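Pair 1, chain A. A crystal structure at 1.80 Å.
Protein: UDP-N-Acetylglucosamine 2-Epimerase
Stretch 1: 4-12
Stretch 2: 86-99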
# COMPACT_ATOMS: atom_id res chain seq x y z
N GLY A 4 -0.91 -31.10 2.79
CA GLY A 4 0.44 -30.55 2.48
C GLY A 4 1.10 -29.95 3.70
O GLY A 4 0.43 -29.71 4.71
N MSE A 5 2.40 -29.70 3.62
CA MSE A 5 3.14 -29.13 4.75
C MSE A 5 2.97 -27.61 4.83
O MSE A 5 2.90 -27.05 5.92
CB MSE A 5 4.63 -29.48 4.66
CG MSE A 5 5.47 -28.53 3.80
SE MSE A 5 5.35 -28.80 1.88
CE MSE A 5 7.20 -29.19 1.53
N LYS A 6 2.90 -26.96 3.67
CA LYS A 6 2.73 -25.51 3.63
C LYS A 6 1.26 -25.15 3.80
O LYS A 6 0.38 -25.88 3.33
CB LYS A 6 3.24 -24.94 2.31
CG LYS A 6 4.72 -25.20 2.01
CD LYS A 6 5.63 -24.59 3.06
CE LYS A 6 7.06 -24.48 2.55
NZ LYS A 6 7.58 -25.77 2.01
N ARG A 7 0.99 -24.03 4.45
CA ARG A 7 -0.39 -23.59 4.65
C ARG A 7 -0.64 -22.26 3.96
O ARG A 7 0.13 -21.31 4.10
CB ARG A 7 -0.69 -23.49 6.15
CG ARG A 7 -0.34 -24.76 6.93
CD ARG A 7 -0.92 -24.73 8.34
NE ARG A 7 -0.30 -25.71 9.23
CZ ARG A 7 -0.24 -27.02 8.99
NH1 ARG A 7 -0.76 -27.53 7.88
NH2 ARG A 7 0.35 -27.83 9.87
N VAL A 8 -1.72 -22.20 3.18
CA VAL A 8 -2.08 -20.99 2.45
C VAL A 8 -3.44 -20.52 2.92
O VAL A 8 -4.45 -21.18 2.71
CB VAL A 8 -2.14 -21.27 0.93
CG1 VAL A 8 -2.49 -19.99 0.17
CG2 VAL A 8 -0.81 -21.82 0.46
N VAL A 9 -3.47 -19.36 3.57
CA VAL A 9 -4.71 -18.82 4.08
C VAL A 9 -5.36 -17.84 3.11
O VAL A 9 -4.73 -16.88 2.67
CB VAL A 9 -4.48 -18.11 5.44
CG1 VAL A 9 -5.80 -17.52 5.96
CG2 VAL A 9 -3.91 -19.10 6.47
N LEU A 10 -6.62 -18.11 2.77
CA LEU A 10 -7.37 -17.22 1.91
C LEU A 10 -8.25 -16.42 2.86
O LEU A 10 -9.07 -16.99 3.58
CB LEU A 10 -8.25 -18.00 0.92
CG LEU A 10 -7.52 -18.79 -0.16
CD1 LEU A 10 -6.90 -20.04 0.45
CD2 LEU A 10 -8.52 -19.17 -1.25
N ALA A 11 -8.07 -15.10 2.88
CA ALA A 11 -8.83 -14.24 3.76
C ALA A 11 -9.76 -13.33 2.98
O ALA A 11 -9.31 -12.56 2.13
CB ALA A 11 -7.88 -13.41 4.61
N PHE A 12 -11.06 -13.41 3.26
CA PHE A 12 -12.06 -12.59 2.59
C PHE A 12 -13.30 -12.48 3.48
O PHE A 12 -13.46 -13.26 4.42
CB PHE A 12 -12.41 -13.20 1.23
CG PHE A 12 -12.76 -14.66 1.29
CD1 PHE A 12 -14.04 -15.06 1.64
CD2 PHE A 12 -11.80 -15.62 1.00
CE1 PHE A 12 -14.36 -16.42 1.70
CE2 PHE A 12 -12.11 -16.98 1.07
CZ PHE A 12 -13.39 -17.38 1.42
N ALA A 86 -4.48 -14.20 14.15
CA ALA A 86 -5.13 -15.32 13.47
C ALA A 86 -4.21 -15.96 12.44
O ALA A 86 -4.14 -17.18 12.34
CB ALA A 86 -6.43 -14.85 12.80
N LEU A 87 -3.50 -15.14 11.67
CA LEU A 87 -2.61 -15.68 10.64
C LEU A 87 -1.43 -16.42 11.25
O LEU A 87 -0.97 -17.43 10.70
CB LEU A 87 -2.12 -14.56 9.72
CG LEU A 87 -3.23 -13.86 8.93
CD1 LEU A 87 -2.65 -12.72 8.12
CD2 LEU A 87 -3.93 -14.88 8.02
N LYS A 88 -0.95 -15.93 12.38
CA LYS A 88 0.18 -16.54 13.06
C LYS A 88 -0.25 -17.86 13.72
O LYS A 88 0.45 -18.87 13.61
CB LYS A 88 0.72 -15.58 14.12
CG LYS A 88 2.08 -15.95 14.69
CD LYS A 88 2.53 -14.93 15.73
CE LYS A 88 3.88 -15.29 16.32
NZ LYS A 88 4.28 -14.34 17.40
N GLU A 89 -1.40 -17.84 14.38
CA GLU A 89 -1.92 -19.03 15.05
C GLU A 89 -2.34 -20.12 14.06
O GLU A 89 -2.31 -21.31 14.39
CB GLU A 89 -3.09 -18.66 15.95
CG GLU A 89 -2.70 -17.79 17.14
CD GLU A 89 -3.86 -17.45 18.06
OE1 GLU A 89 -3.64 -16.77 19.08
OE2 GLU A 89 -5.00 -17.87 17.76
N MSE A 90 -2.73 -19.72 12.85
CA MSE A 90 -3.13 -20.67 11.82
C MSE A 90 -1.89 -21.24 11.13
O MSE A 90 -1.99 -22.16 10.31
CB MSE A 90 -4.03 -20.00 10.78
CG MSE A 90 -5.40 -19.60 11.30
SE MSE A 90 -6.34 -18.42 10.06
CE MSE A 90 -7.31 -19.78 9.05
N GLY A 91 -0.72 -20.67 11.45
CA GLY A 91 0.53 -21.13 10.86
C GLY A 91 0.69 -20.85 9.38
O GLY A 91 1.35 -21.61 8.66
N ALA A 92 0.11 -19.75 8.92
CA ALA A 92 0.17 -19.39 7.51
C ALA A 92 1.57 -19.20 6.94
O ALA A 92 2.40 -18.50 7.52
CB ALA A 92 -0.66 -18.12 7.26
N ASP A 93 1.81 -19.82 5.79
CA ASP A 93 3.09 -19.70 5.09
C ASP A 93 2.90 -18.75 3.91
O ASP A 93 3.87 -18.28 3.31
CB ASP A 93 3.56 -21.06 4.58
CG ASP A 93 3.99 -21.99 5.70
OD1 ASP A 93 3.22 -22.91 6.04
OD2 ASP A 93 5.10 -21.78 6.23
N TYR A 94 1.64 -18.47 3.60
CA TYR A 94 1.31 -17.57 2.50
C TYR A 94 -0.12 -17.10 2.72
O TYR A 94 -0.96 -17.84 3.25
CB TYR A 94 1.43 -18.30 1.16
CG TYR A 94 1.78 -17.40 0.00
CD1 TYR A 94 0.81 -16.63 -0.64
CD2 TYR A 94 3.11 -17.27 -0.42
CE1 TYR A 94 1.16 -15.75 -1.67
CE2 TYR A 94 3.46 -16.41 -1.44
CZ TYR A 94 2.49 -15.65 -2.06
OH TYR A 94 2.86 -14.79 -3.05
N VAL A 95 -0.40 -15.86 2.33
CA VAL A 95 -1.73 -15.30 2.49
C VAL A 95 -2.23 -14.75 1.16
O VAL A 95 -1.51 -14.08 0.44
CB VAL A 95 -1.74 -14.15 3.52
CG1 VAL A 95 -3.16 -13.60 3.66
CG2 VAL A 95 -1.23 -14.65 4.86
N LEU A 96 -3.48 -15.05 0.84
CA LEU A 96 -4.08 -14.56 -0.39
C LEU A 96 -5.25 -13.66 -0.03
O LEU A 96 -6.08 -14.00 0.80
CB LEU A 96 -4.58 -15.72 -1.26
CG LEU A 96 -3.54 -16.66 -1.88
CD1 LEU A 96 -4.25 -17.75 -2.69
CD2 LEU A 96 -2.60 -15.88 -2.78
N VAL A 97 -5.29 -12.48 -0.64
CA VAL A 97 -6.40 -11.56 -0.40
C VAL A 97 -6.95 -11.18 -1.76
O VAL A 97 -6.32 -11.41 -2.79
CB VAL A 97 -5.97 -10.28 0.38
CG1 VAL A 97 -5.56 -10.66 1.81
CG2 VAL A 97 -4.83 -9.57 -0.32
N HIS A 98 -8.15 -10.62 -1.75
CA HIS A 98 -8.83 -10.23 -2.97
C HIS A 98 -9.61 -8.96 -2.74
O HIS A 98 -10.16 -8.74 -1.66
CB HIS A 98 -9.81 -11.34 -3.39
CG HIS A 98 -10.61 -11.00 -4.61
ND1 HIS A 98 -10.27 -11.42 -5.87
CD2 HIS A 98 -11.73 -10.25 -4.76
CE1 HIS A 98 -11.13 -10.94 -6.75
NE2 HIS A 98 -12.03 -10.23 -6.10
N GLY A 99 -9.67 -8.10 -3.74
CA GLY A 99 -10.46 -6.90 -3.57
C GLY A 99 -9.72 -5.66 -3.10
O GLY A 99 -8.51 -5.67 -2.88
O HOH W 1 -9.60 -10.53 0.60

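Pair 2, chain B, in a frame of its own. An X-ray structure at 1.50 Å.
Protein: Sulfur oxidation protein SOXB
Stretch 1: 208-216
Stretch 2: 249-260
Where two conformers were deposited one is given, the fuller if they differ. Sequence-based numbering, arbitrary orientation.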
# COMPACT_ATOMS: atom_id res chain seq x y z
N GLY B 208 -8.81 25.28 18.83
CA GLY B 208 -9.16 25.99 20.05
C GLY B 208 -8.08 27.02 20.33
O GLY B 208 -7.80 27.88 19.50
N PRO B 209 -7.43 26.93 21.50
CA PRO B 209 -6.39 27.88 21.86
C PRO B 209 -4.99 27.45 21.43
O PRO B 209 -4.02 28.19 21.64
CB PRO B 209 -6.47 27.91 23.39
CG PRO B 209 -6.93 26.55 23.75
CD PRO B 209 -7.86 26.11 22.65
N TYR B 210 -4.88 26.26 20.86
CA TYR B 210 -3.58 25.75 20.40
C TYR B 210 -3.47 25.86 18.89
O TYR B 210 -4.45 26.15 18.21
CB TYR B 210 -3.41 24.28 20.79
CG TYR B 210 -3.81 23.95 22.20
CD1 TYR B 210 -2.88 24.01 23.23
CD2 TYR B 210 -5.10 23.55 22.51
CE1 TYR B 210 -3.23 23.69 24.53
CE2 TYR B 210 -5.47 23.25 23.80
CZ TYR B 210 -4.53 23.31 24.81
OH TYR B 210 -4.88 23.00 26.10
N ALA B 211 -2.29 25.56 18.38
CA ALA B 211 -2.05 25.55 16.94
C ALA B 211 -1.35 24.23 16.62
O ALA B 211 -0.35 23.87 17.25
CB ALA B 211 -1.20 26.74 16.54
N LEU B 212 -1.90 23.52 15.64
CA LEU B 212 -1.36 22.22 15.24
C LEU B 212 -0.86 22.30 13.81
O LEU B 212 -1.61 22.65 12.91
CB LEU B 212 -2.48 21.17 15.30
CG LEU B 212 -2.15 19.73 14.90
CD1 LEU B 212 -1.21 19.10 15.91
CD2 LEU B 212 -3.44 18.91 14.81
N ALA B 213 0.40 21.94 13.61
CA ALA B 213 0.98 21.92 12.26
C ALA B 213 0.88 20.51 11.67
O ALA B 213 1.22 19.54 12.34
CB ALA B 213 2.45 22.34 12.30
N VAL B 214 0.49 20.43 10.40
CA VAL B 214 0.49 19.17 9.65
C VAL B 214 1.60 19.38 8.61
O VAL B 214 1.50 20.27 7.76
CB VAL B 214 -0.84 18.90 8.94
CG1 VAL B 214 -0.76 17.61 8.09
CG2 VAL B 214 -1.98 18.78 9.94
N VAL B 215 2.68 18.61 8.74
CA VAL B 215 3.80 18.66 7.80
C VAL B 215 3.63 17.47 6.87
O VAL B 215 3.25 16.40 7.32
CB VAL B 215 5.15 18.56 8.55
CG1 VAL B 215 6.34 18.61 7.58
CG2 VAL B 215 5.25 19.63 9.64
N GLY B 216 3.89 17.65 5.58
CA GLY B 216 3.77 16.54 4.65
C GLY B 216 5.09 16.02 4.12
O GLY B 216 6.04 16.77 3.88
N LYS B 249 10.43 25.68 11.84
CA LYS B 249 9.73 26.86 11.34
C LYS B 249 8.27 26.87 11.78
O LYS B 249 7.76 27.90 12.23
CB LYS B 249 9.84 26.96 9.82
CG LYS B 249 9.26 28.24 9.23
CD LYS B 249 9.42 28.27 7.72
CE LYS B 249 8.61 29.40 7.10
NZ LYS B 249 8.74 29.44 5.62
N ALA B 250 7.59 25.73 11.68
CA ALA B 250 6.21 25.65 12.11
C ALA B 250 6.10 26.08 13.58
O ALA B 250 5.17 26.78 13.97
CB ALA B 250 5.67 24.23 11.93
N ARG B 251 7.05 25.62 14.39
CA ARG B 251 7.05 25.95 15.82
C ARG B 251 7.36 27.42 16.05
O ARG B 251 6.77 28.05 16.94
CB ARG B 251 8.01 25.04 16.58
CG ARG B 251 7.41 23.66 16.88
CD ARG B 251 8.38 22.74 17.62
NE ARG B 251 7.85 21.38 17.73
CZ ARG B 251 6.80 21.05 18.48
NH1 ARG B 251 6.19 21.97 19.21
NH2 ARG B 251 6.37 19.80 18.49
N ALA B 252 8.23 27.99 15.23
CA ALA B 252 8.55 29.41 15.34
C ALA B 252 7.36 30.27 14.94
O ALA B 252 7.20 31.39 15.43
CB ALA B 252 9.76 29.75 14.49
N GLU B 253 6.49 29.73 14.09
CA GLU B 253 5.29 30.44 13.67
C GLU B 253 4.14 30.23 14.65
O GLU B 253 3.04 30.75 14.45
CB GLU B 253 4.88 30.03 12.25
CG GLU B 253 5.86 30.50 11.19
CD GLU B 253 5.35 30.32 9.78
OE1 GLU B 253 4.55 29.38 9.56
OE2 GLU B 253 5.74 31.11 8.90
N GLY B 254 4.40 29.48 15.72
CA GLY B 254 3.39 29.28 16.75
C GLY B 254 2.78 27.90 16.95
O GLY B 254 1.91 27.74 17.81
N ALA B 255 3.20 26.91 16.17
CA ALA B 255 2.64 25.57 16.34
C ALA B 255 3.00 25.00 17.71
O ALA B 255 4.16 25.01 18.10
CB ALA B 255 3.12 24.64 15.23
N ASN B 256 2.00 24.47 18.42
CA ASN B 256 2.24 23.84 19.72
C ASN B 256 2.59 22.37 19.51
O ASN B 256 3.39 21.80 20.26
CB ASN B 256 0.99 23.93 20.59
CG ASN B 256 0.60 25.36 20.89
OD1 ASN B 256 -0.40 25.86 20.38
ND2 ASN B 256 1.43 26.05 21.65
N ALA B 257 1.98 21.77 18.49
CA ALA B 257 2.19 20.35 18.20
C ALA B 257 2.44 20.17 16.71
O ALA B 257 1.96 20.95 15.90
CB ALA B 257 0.99 19.53 18.63
N VAL B 258 3.19 19.13 16.37
CA VAL B 258 3.54 18.87 14.98
C VAL B 258 3.21 17.44 14.58
O VAL B 258 3.65 16.49 15.22
CB VAL B 258 5.03 19.20 14.72
CG1 VAL B 258 5.44 18.79 13.29
CG2 VAL B 258 5.30 20.69 14.95
N VAL B 259 2.43 17.30 13.52
CA VAL B 259 2.05 15.99 12.99
C VAL B 259 2.68 15.85 11.61
O VAL B 259 2.51 16.74 10.77
CB VAL B 259 0.51 15.88 12.86
CG1 VAL B 259 0.11 14.51 12.28
CG2 VAL B 259 -0.17 16.15 14.20
N LEU B 260 3.38 14.75 11.36
CA LEU B 260 3.94 14.50 10.03
C LEU B 260 3.02 13.53 9.30
O LEU B 260 2.85 12.41 9.75
CB LEU B 260 5.35 13.90 10.13
CG LEU B 260 5.99 13.55 8.77
CD1 LEU B 260 6.32 14.83 8.00
CD2 LEU B 260 7.24 12.72 8.96

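Both pairs set a strand beside the parallel strand that follows a helix. Fourteen central residues superpose with an RMSD of 0.4 Å. The strand directions differ by 21° in pair 1 and 25° in pair 2, and the axes approach to 4.7 Å in each.

The helix ends alike. G91(A) matches G254(B), and each closes a Schellman motif with positive phi. At the angles of G254(B), a CB would be jammed against the preceding carbonyl O. A92(A) and A255(B) follow.

Next comes the closest match in side-chain position, D93(A) with N256(B). Both use chi1 m and turn a side-chain oxygen to the first strand. R7(A) N donates to D93(A) OD1 at 3.0 Å; A211(B) N donates to N256(B) OD1 at 2.8 Å. The bond is returned by the backbone: D93(A) N to R7(A) O is 2.8 Å, and N256(B) N to A211(B) O is 2.7 Å. Acid and amide thus do the same job, since only an acceptor oxygen is needed.

The ladder then runs in equivalent register. V9(A) N bonds to Y94(A) O at 3.0 Å, and L96(A) N to V9(A) O at 2.9 Å. In pair 2, A213(B) N bonds to A257(B) O at 2.9 Å, and V259(B) N to A213(B) O at 2.8 Å. One more rung follows in each: A11(A) N to L96(A) O, 3.1 Å, and V215(B) N to V259(B) O, 2.8 Å.

The space between strand and helix is filled differently. V9(A) is larger than its match, A213(B). Its CG1 lies 3.8 Å from L87(A) CD2 and 4.1 Å from M90(A) CE, a selenomethionine methyl. Its CG2 lies 3.5 Å from A92(A) CB. In pair 2, alanines meet A213(B). Its CB is 3.8 Å from both A250(B) CB and A255(B) CB. L87(A) matches A250(B). V9(A) CA to L87(A) CA is 7.6 Å, but A213(B) CA to A250(B) CA is 6.4 Å, so the smaller residues meet across a shorter gap.

On the other face, V8(A) matches L212(B), and Y94(A) matches A257(B). V8(A) CG2 is 4.2 Å from Y94(A) CB, while the tyrosine's end leads away. The longer L212(B) reaches over the small alanine: its CD1 is 3.5 Å from A257(B) CB and 3.6 Å from V259(B) CG2.

R7(A) and A211(B) also differ greatly in size. R7(A) CD lies 3.4 Å from M90(A) O, along the helix end. A211(B) stops at its CB, 3.5 Å from G254(B) O.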